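PDB 3ECC: DNA replication protein DnaC from Aquifex aeolicus, which probably binds ATP and acts as a helicase loader in the initiation of bacterial DNA replication. Local coordinates for residues Gly38-Lys51 / Met173-Arg185. Sequence-based numbering, arbitrary orientation.
With ADP (adenosine-5'-diphosphate), chain B; BEF (beryllium trifluoride ion), chain D.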
ATOM      1  N   GLY A  38     -10.206  -5.770  -7.800  1.00 50.26           N
ATOM      2  CA  GLY A  38      -9.697  -4.569  -7.153  1.00 49.30           C
ATOM      3  C   GLY A  38      -9.614  -4.652  -5.642  1.00 48.68           C
ATOM      4  O   GLY A  38      -9.964  -3.710  -4.938  1.00 48.39           O
ATOM      5  N   LYS A  39      -9.181  -5.797  -5.135  1.00 48.15           N
ATOM      6  CA  LYS A  39      -8.961  -5.938  -3.703  1.00 47.58           C
ATOM      7  C   LYS A  39      -7.479  -5.843  -3.425  1.00 46.61           C
ATOM      8  O   LYS A  39      -6.665  -6.364  -4.182  1.00 46.53           O
ATOM      9  CB  LYS A  39      -9.498  -7.270  -3.188  1.00 47.95           C
ATOM     10  CG  LYS A  39     -11.020  -7.383  -3.190  1.00 49.72           C
ATOM     11  CD  LYS A  39     -11.495  -8.568  -2.349  1.00 51.54           C
ATOM     12  CE  LYS A  39     -11.066  -9.880  -2.969  1.00 52.33           C
ATOM     13  NZ  LYS A  39     -11.334 -11.046  -2.083  1.00 54.06           N
ATOM     14  N   GLY A  40      -7.130  -5.170  -2.339  1.00 45.52           N
ATOM     15  CA  GLY A  40      -5.744  -5.072  -1.940  1.00 44.35           C
ATOM     16  C   GLY A  40      -5.571  -5.425  -0.485  1.00 43.56           C
ATOM     17  O   GLY A  40      -6.464  -6.002   0.132  1.00 43.59           O
ATOM     18  N   LEU A  41      -4.413  -5.070   0.064  1.00 42.68           N
ATOM     19  CA  LEU A  41      -4.133  -5.258   1.476  1.00 41.55           C
ATOM     20  C   LEU A  41      -3.601  -3.967   2.054  1.00 40.89           C
ATOM     21  O   LEU A  41      -2.985  -3.169   1.352  1.00 40.37           O
ATOM     22  CB  LEU A  41      -3.104  -6.372   1.684  1.00 41.86           C
ATOM     23  CG  LEU A  41      -3.365  -7.728   1.015  1.00 42.36           C
ATOM     24  CD1 LEU A  41      -2.093  -8.562   0.987  1.00 42.11           C
ATOM     25  CD2 LEU A  41      -4.506  -8.486   1.708  1.00 42.71           C
ATOM     26  N   THR A  42      -3.846  -3.770   3.343  1.00 40.46           N
ATOM     27  CA  THR A  42      -3.352  -2.615   4.060  1.00 39.83           C
ATOM     28  C   THR A  42      -2.538  -3.059   5.270  1.00 39.84           C
ATOM     29  O   THR A  42      -3.045  -3.736   6.162  1.00 39.77           O
ATOM     30  CB  THR A  42      -4.504  -1.708   4.508  1.00 39.91           C
ATOM     31  OG1 THR A  42      -5.320  -1.378   3.373  1.00 39.94           O
ATOM     32  CG2 THR A  42      -3.968  -0.427   5.141  1.00 39.52           C
ATOM     33  N   PHE A  43      -1.266  -2.677   5.285  1.00 39.95           N
ATOM     34  CA  PHE A  43      -0.356  -3.049   6.362  1.00 39.91           C
ATOM     35  C   PHE A  43      -0.143  -1.868   7.294  1.00 40.33           C
ATOM     36  O   PHE A  43       0.332  -0.810   6.879  1.00 40.43           O
ATOM     37  CB  PHE A  43       0.995  -3.484   5.796  1.00 39.56           C
ATOM     38  CG  PHE A  43       0.926  -4.683   4.905  1.00 38.28           C
ATOM     39  CD1 PHE A  43       0.992  -5.961   5.438  1.00 36.87           C
ATOM     40  CD2 PHE A  43       0.814  -4.534   3.533  1.00 37.66           C
ATOM     41  CE1 PHE A  43       0.944  -7.069   4.622  1.00 37.10           C
ATOM     42  CE2 PHE A  43       0.766  -5.641   2.699  1.00 37.69           C
ATOM     43  CZ  PHE A  43       0.833  -6.911   3.243  1.00 38.00           C
ATOM     44  N   VAL A  44      -0.500  -2.057   8.557  1.00 40.55           N
ATOM     45  CA  VAL A  44      -0.379  -1.015   9.558  1.00 40.86           C
ATOM     46  C   VAL A  44       0.594  -1.480  10.632  1.00 41.06           C
ATOM     47  O   VAL A  44       0.754  -2.675  10.849  1.00 41.21           O
ATOM     48  CB  VAL A  44      -1.753  -0.705  10.190  1.00 40.71           C
ATOM     49  CG1 VAL A  44      -1.713   0.609  10.947  1.00 41.51           C
ATOM     50  CG2 VAL A  44      -2.821  -0.638   9.116  1.00 40.95           C
ATOM     51  N   GLY A  45       1.256  -0.534  11.292  1.00 41.23           N
ATOM     52  CA  GLY A  45       2.157  -0.866  12.390  1.00 41.59           C
ATOM     53  C   GLY A  45       3.320   0.093  12.566  1.00 41.97           C
ATOM     54  O   GLY A  45       3.528   1.002  11.763  1.00 42.23           O
ATOM     55  N   SER A  46       4.087  -0.128  13.625  1.00 42.30           N
ATOM     56  CA  SER A  46       5.289   0.646  13.913  1.00 42.92           C
ATOM     57  C   SER A  46       6.438   0.341  12.935  1.00 43.15           C
ATOM     58  O   SER A  46       6.376  -0.644  12.197  1.00 43.04           O
ATOM     59  CB  SER A  46       5.742   0.368  15.344  1.00 42.65           C
ATOM     60  OG  SER A  46       4.936   1.080  16.255  1.00 43.49           O
ATOM     61  N   PRO A  47       7.477   1.209  12.920  1.00 43.29           N
ATOM     62  CA  PRO A  47       8.714   1.044  12.136  1.00 43.39           C
ATOM     63  C   PRO A  47       9.447  -0.278  12.403  1.00 43.36           C
ATOM     64  O   PRO A  47       9.374  -0.809  13.514  1.00 44.10           O
ATOM     65  CB  PRO A  47       9.584   2.217  12.612  1.00 43.63           C
ATOM     66  CG  PRO A  47       8.609   3.264  13.038  1.00 43.82           C
ATOM     67  CD  PRO A  47       7.404   2.533  13.573  1.00 43.37           C
ATOM     68  N   GLY A  48      10.136  -0.801  11.390  1.00 42.83           N
ATOM     69  CA  GLY A  48      10.994  -1.982  11.560  1.00 42.30           C
ATOM     70  C   GLY A  48      10.233  -3.292  11.671  1.00 41.93           C
ATOM     71  O   GLY A  48      10.832  -4.371  11.795  1.00 41.47           O
ATOM     72  N   VAL A  49       8.910  -3.190  11.626  1.00 41.40           N
ATOM     73  CA  VAL A  49       8.037  -4.335  11.792  1.00 41.57           C
ATOM     74  C   VAL A  49       8.004  -5.267  10.564  1.00 41.38           C
ATOM     75  O   VAL A  49       7.713  -6.450  10.694  1.00 41.42           O
ATOM     76  CB  VAL A  49       6.615  -3.871  12.193  1.00 41.81           C
ATOM     77  CG1 VAL A  49       5.555  -4.843  11.709  1.00 42.11           C
ATOM     78  CG2 VAL A  49       6.542  -3.664  13.717  1.00 41.90           C
ATOM     79  N   GLY A  50       8.325  -4.739   9.385  1.00 41.25           N
ATOM     80  CA  GLY A  50       8.367  -5.564   8.168  1.00 40.62           C
ATOM     81  C   GLY A  50       7.289  -5.290   7.126  1.00 40.29           C
ATOM     82  O   GLY A  50       7.125  -6.066   6.189  1.00 40.29           O
ATOM     83  N   LYS A  51       6.571  -4.178   7.272  1.00 39.96           N
ATOM     84  CA  LYS A  51       5.429  -3.867   6.403  1.00 39.45           C
ATOM     85  C   LYS A  51       5.828  -3.786   4.926  1.00 39.51           C
ATOM     86  O   LYS A  51       5.239  -4.465   4.077  1.00 39.59           O
ATOM     87  CB  LYS A  51       4.734  -2.574   6.846  1.00 38.99           C
ATOM     88  CG  LYS A  51       4.181  -2.622   8.260  1.00 38.35           C
ATOM     89  CD  LYS A  51       3.432  -1.350   8.630  1.00 36.75           C
ATOM     90  CE  LYS A  51       4.340  -0.130   8.619  1.00 34.47           C
ATOM     91  NZ  LYS A  51       5.372  -0.168   9.699  1.00 34.13           N
ATOM     92  N   MET A 173     -12.034  -1.387   0.017  1.00 54.52           N
ATOM     93  CA  MET A 173     -11.302  -2.170  -0.983  1.00 54.86           C
ATOM     94  C   MET A 173     -10.250  -3.125  -0.407  1.00 54.21           C
ATOM     95  O   MET A 173      -9.972  -4.175  -0.987  1.00 54.24           O
ATOM     96  CB  MET A 173     -10.671  -1.250  -2.039  1.00 55.29           C
ATOM     97  CG  MET A 173     -11.676  -0.730  -3.093  1.00 57.72           C
ATOM     98  SD  MET A 173     -11.922  -1.763  -4.600  1.00 61.55           S
ATOM     99  CE  MET A 173     -10.724  -1.051  -5.736  1.00 58.03           C
ATOM    100  N   ASN A 174      -9.683  -2.770   0.738  1.00 53.65           N
ATOM    101  CA  ASN A 174      -8.582  -3.541   1.298  1.00 53.05           C
ATOM    102  C   ASN A 174      -8.931  -4.297   2.571  1.00 52.86           C
ATOM    103  O   ASN A 174      -9.845  -3.921   3.301  1.00 52.85           O
ATOM    104  CB  ASN A 174      -7.360  -2.643   1.523  1.00 52.78           C
ATOM    105  CG  ASN A 174      -6.644  -2.316   0.237  1.00 51.76           C
ATOM    106  OD1 ASN A 174      -7.129  -2.621  -0.852  1.00 50.98           O
ATOM    107  ND2 ASN A 174      -5.478  -1.697   0.351  1.00 51.65           N
ATOM    108  N   GLU A 175      -8.201  -5.378   2.822  1.00 52.61           N
ATOM    109  CA  GLU A 175      -8.261  -6.046   4.108  1.00 52.52           C
ATOM    110  C   GLU A 175      -7.145  -5.522   5.011  1.00 52.20           C
ATOM    111  O   GLU A 175      -6.006  -5.366   4.573  1.00 51.99           O
ATOM    112  CB  GLU A 175      -8.137  -7.556   3.929  1.00 52.62           C
ATOM    113  CG  GLU A 175      -9.022  -8.348   4.878  1.00 53.67           C
ATOM    114  CD  GLU A 175      -8.453  -9.716   5.190  1.00 55.03           C
ATOM    115  OE1 GLU A 175      -8.185 -10.479   4.229  1.00 56.66           O
ATOM    116  OE2 GLU A 175      -8.270 -10.024   6.390  1.00 53.96           O
ATOM    117  N   LEU A 176      -7.477  -5.243   6.267  1.00 52.08           N
ATOM    118  CA  LEU A 176      -6.508  -4.671   7.196  1.00 52.16           C
ATOM    119  C   LEU A 176      -5.695  -5.754   7.901  1.00 52.04           C
ATOM    120  O   LEU A 176      -6.252  -6.700   8.453  1.00 52.10           O
ATOM    121  CB  LEU A 176      -7.204  -3.776   8.225  1.00 52.05           C
ATOM    122  CG  LEU A 176      -6.310  -2.826   9.037  1.00 53.02           C
ATOM    123  CD1 LEU A 176      -6.110  -1.494   8.301  1.00 53.79           C
ATOM    124  CD2 LEU A 176      -6.883  -2.596  10.438  1.00 52.86           C
ATOM    125  N   LEU A 177      -4.376  -5.599   7.887  1.00 52.01           N
ATOM    126  CA  LEU A 177      -3.489  -6.518   8.591  1.00 52.15           C
ATOM    127  C   LEU A 177      -2.542  -5.770   9.523  1.00 52.30           C
ATOM    128  O   LEU A 177      -1.563  -5.173   9.085  1.00 52.03           O
ATOM    129  CB  LEU A 177      -2.692  -7.375   7.599  1.00 52.04           C
ATOM    130  CG  LEU A 177      -3.446  -8.471   6.827  1.00 52.08           C
ATOM    131  CD1 LEU A 177      -2.624  -8.948   5.639  1.00 52.03           C
ATOM    132  CD2 LEU A 177      -3.826  -9.650   7.722  1.00 51.73           C
ATOM    133  N   VAL A 178      -2.836  -5.797  10.813  1.00 52.71           N
ATOM    134  CA  VAL A 178      -1.958  -5.150  11.764  1.00 53.25           C
ATOM    135  C   VAL A 178      -0.755  -6.016  12.079  1.00 54.15           C
ATOM    136  O   VAL A 178      -0.879  -7.221  12.294  1.00 54.08           O
ATOM    137  CB  VAL A 178      -2.676  -4.791  13.049  1.00 52.84           C
ATOM    138  CG1 VAL A 178      -1.742  -4.029  13.960  1.00 51.98           C
ATOM    139  CG2 VAL A 178      -3.887  -3.955  12.728  1.00 52.57           C
ATOM    140  N   ILE A 179       0.416  -5.389  12.091  1.00 55.41           N
ATOM    141  CA  ILE A 179       1.665  -6.085  12.355  1.00 56.56           C
ATOM    142  C   ILE A 179       2.339  -5.482  13.574  1.00 57.53           C
ATOM    143  O   ILE A 179       2.587  -4.276  13.628  1.00 57.59           O
ATOM    144  CB  ILE A 179       2.594  -6.011  11.143  1.00 56.43           C
ATOM    145  CG1 ILE A 179       1.893  -6.606   9.929  1.00 56.18           C
ATOM    146  CG2 ILE A 179       3.897  -6.729  11.418  1.00 56.19           C
ATOM    147  CD1 ILE A 179       2.724  -6.567   8.714  1.00 56.73           C
ATOM    148  N   LYS A 180       2.622  -6.328  14.560  1.00 59.05           N
ATOM    149  CA  LYS A 180       3.010  -5.847  15.878  1.00 60.56           C
ATOM    150  C   LYS A 180       4.342  -6.392  16.370  1.00 61.58           C
ATOM    151  O   LYS A 180       4.498  -6.693  17.549  1.00 61.97           O
ATOM    152  CB  LYS A 180       1.903  -6.128  16.893  1.00 60.35           C
ATOM    153  CG  LYS A 180       0.654  -5.318  16.645  1.00 61.67           C
ATOM    154  CD  LYS A 180      -0.072  -4.981  17.945  1.00 63.57           C
ATOM    155  CE  LYS A 180      -0.893  -6.164  18.454  1.00 64.81           C
ATOM    156  NZ  LYS A 180      -2.195  -6.301  17.728  1.00 65.65           N
ATOM    157  N   GLY A 181       5.313  -6.501  15.474  1.00 64.25           N
ATOM    158  CA  GLY A 181       6.662  -6.897  15.881  1.00 65.92           C
ATOM    159  C   GLY A 181       7.316  -5.865  16.793  1.00 66.96           C
ATOM    160  O   GLY A 181       6.955  -4.687  16.777  1.00 67.21           O
ATOM    161  N   SER A 182       8.281  -6.299  17.594  1.00 67.95           N
ATOM    162  CA  SER A 182       8.929  -5.387  18.530  1.00 68.82           C
ATOM    163  C   SER A 182      10.439  -5.338  18.315  1.00 69.18           C
ATOM    164  O   SER A 182      11.047  -6.301  17.841  1.00 69.17           O
ATOM    165  CB  SER A 182       8.619  -5.780  19.975  1.00 68.91           C
ATOM    166  OG  SER A 182       8.443  -4.633  20.793  1.00 69.47           O
ATOM    167  N   ASP A 183      11.031  -4.203  18.673  1.00 69.68           N
ATOM    168  CA  ASP A 183      12.459  -3.953  18.465  1.00 69.82           C
ATOM    169  C   ASP A 183      12.715  -3.519  17.037  1.00 69.62           C
ATOM    170  O   ASP A 183      13.865  -3.395  16.601  1.00 69.75           O
ATOM    171  CB  ASP A 183      13.299  -5.189  18.758  1.00 70.08           C
ATOM    172  CG  ASP A 183      14.785  -4.889  18.729  1.00 70.54           C
ATOM    173  OD1 ASP A 183      15.299  -4.388  19.753  1.00 71.43           O
ATOM    174  OD2 ASP A 183      15.436  -5.141  17.688  1.00 70.06           O
ATOM    175  N   LEU A 184      11.641  -3.309  16.299  1.00 69.00           N
ATOM    176  CA  LEU A 184      11.786  -2.658  15.034  1.00 68.49           C
ATOM    177  C   LEU A 184      12.793  -3.411  14.168  1.00 68.29           C
ATOM    178  O   LEU A 184      12.751  -4.631  14.077  1.00 68.23           O
ATOM    179  CB  LEU A 184      12.263  -1.241  15.279  1.00 68.34           C
ATOM    180  CG  LEU A 184      12.306  -0.350  14.069  1.00 68.24           C
ATOM    181  CD1 LEU A 184      11.978   1.055  14.529  1.00 68.84           C
ATOM    182  CD2 LEU A 184      13.672  -0.437  13.415  1.00 68.37           C
ATOM    183  N   ARG A 185      13.716  -2.674  13.554  1.00 67.93           N
ATOM    184  CA  ARG A 185      14.555  -3.223  12.490  1.00 67.32           C
ATOM    185  C   ARG A 185      15.573  -4.238  12.983  1.00 67.31           C
ATOM    186  O   ARG A 185      15.988  -5.114  12.229  1.00 67.14           O
ATOM    187  CB  ARG A 185      15.244  -2.095  11.720  1.00 66.94           C
ATOM    188  CG  ARG A 185      14.261  -1.095  11.131  1.00 65.91           C
ATOM    189  CD  ARG A 185      14.854  -0.298   9.981  1.00 63.13           C
ATOM    190  NE  ARG A 185      13.908  -0.156   8.873  1.00 60.92           N
ATOM    191  CZ  ARG A 185      12.744   0.489   8.944  1.00 59.26           C
ATOM    192  NH1 ARG A 185      12.354   1.062  10.073  1.00 58.40           N
ATOM    193  NH2 ARG A 185      11.961   0.556   7.878  1.00 58.25           N
TER
HETATM  194  PB  ADP B 500       8.546  -1.372   7.815  1.00 46.67           P
HETATM  195  O1B ADP B 500       8.278  -1.282   6.324  1.00 45.44           O
HETATM  196  O2B ADP B 500       7.339  -1.735   8.638  1.00 47.64           O
HETATM  197  O3B ADP B 500       9.331  -0.213   8.365  1.00 47.61           O
HETATM  198  PA  ADP B 500      10.589  -3.021   6.800  1.00 45.84           P
HETATM  199  O1A ADP B 500       9.868  -3.867   5.779  1.00 46.05           O
HETATM  200  O2A ADP B 500      11.264  -1.850   6.105  1.00 44.34           O
HETATM  201  O3A ADP B 500       9.557  -2.596   7.972  1.00 44.87           O
HETATM  202  O5' ADP B 500      11.651  -3.901   7.632  1.00 46.41           O
HETATM  203  C5' ADP B 500      12.938  -3.420   8.002  1.00 47.74           C
HETATM  204  C4' ADP B 500      13.999  -4.432   7.587  1.00 47.82           C
HETATM  205  O4' ADP B 500      13.777  -5.657   8.284  1.00 48.40           O
HETATM  206  C3' ADP B 500      13.909  -4.750   6.109  1.00 48.47           C
HETATM  207  O3' ADP B 500      15.217  -4.693   5.564  1.00 50.72           O
HETATM  208  C2' ADP B 500      13.325  -6.152   6.029  1.00 48.02           C
HETATM  209  O2' ADP B 500      13.948  -6.907   5.008  1.00 49.74           O
HETATM  210  C1' ADP B 500      13.642  -6.755   7.375  1.00 47.53           C
HETATM  211  N9  ADP B 500      12.601  -7.699   7.865  1.00 47.16           N
HETATM  212  C8  ADP B 500      11.454  -7.384   8.502  1.00 46.52           C
HETATM  213  N7  ADP B 500      10.755  -8.504   8.835  1.00 45.55           N
HETATM  214  C5  ADP B 500      11.468  -9.561   8.427  1.00 46.91           C
HETATM  215  C6  ADP B 500      11.321 -11.042   8.458  1.00 47.16           C
HETATM  216  N6  ADP B 500      10.250 -11.649   9.023  1.00 46.07           N
HETATM  217  N1  ADP B 500      12.301 -11.779   7.918  1.00 47.92           N
HETATM  218  C2  ADP B 500      13.393 -11.218   7.361  1.00 47.88           C
HETATM  219  N3  ADP B 500      13.590  -9.888   7.298  1.00 48.03           N
HETATM  220  C4  ADP B 500      12.686  -9.030   7.799  1.00 47.53           C
HETATM  221 BE   BEF D1554       8.416   1.872   7.913  1.00 51.11          BE
HETATM  222  F1  BEF D1554       7.116   1.400   9.004  1.00 51.68           F
HETATM  223  F2  BEF D1554       8.238   1.647   6.165  1.00 52.67           F
HETATM  224  F3  BEF D1554      10.012   2.113   8.621  1.00 50.29           F
HETATM  225  O   HOH W   1      -7.251  -2.506  -3.939  1.00 64.00           O
HETATM  226  O   HOH W   2       2.870  -2.368  15.090  1.00 56.00           O
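T42 N bonds to E175 O and L177 N to T42 O, pairing strand 40-45 in parallel with the outermost strand 174-178 of this P-loop NTPase sheet. Strand 40-45 leads directly into the Walker A loop. The N174 amide uses its ND2 twice: T42 OG1 lies 3.0 Å away, almost in the amide plane, and T136 O of strand 136-141, on the far side of strand 40-45, takes the other bond. T42 OG1 is anti to its carbonyl carbon (chi1 -54°), which brings it to N174. On the same face V44 CG2 packs 3.5 Å from L176 CD1. On the other face the F43 ring meets I179 CD1 at 3.8 Å, and L54 of helix 51-65 touches both residues.

In the P-loop K51 bends at chi3 and chi4 (-63° and -67°). This turns NZ back to G45 O, ADP O2B and BEF F1. With an alanine here, ADP O2B and BEF F1 would probably lose the amine that bridges them, leaving R185 as the remaining cation from these segments on the two groups. R185 comes in from the chain end, its guanidinium passing one face over G48 CA. BEF lies at the edge of that group, where NH1 and NH2 both bond to F3, at 2.9 and 2.6 Å.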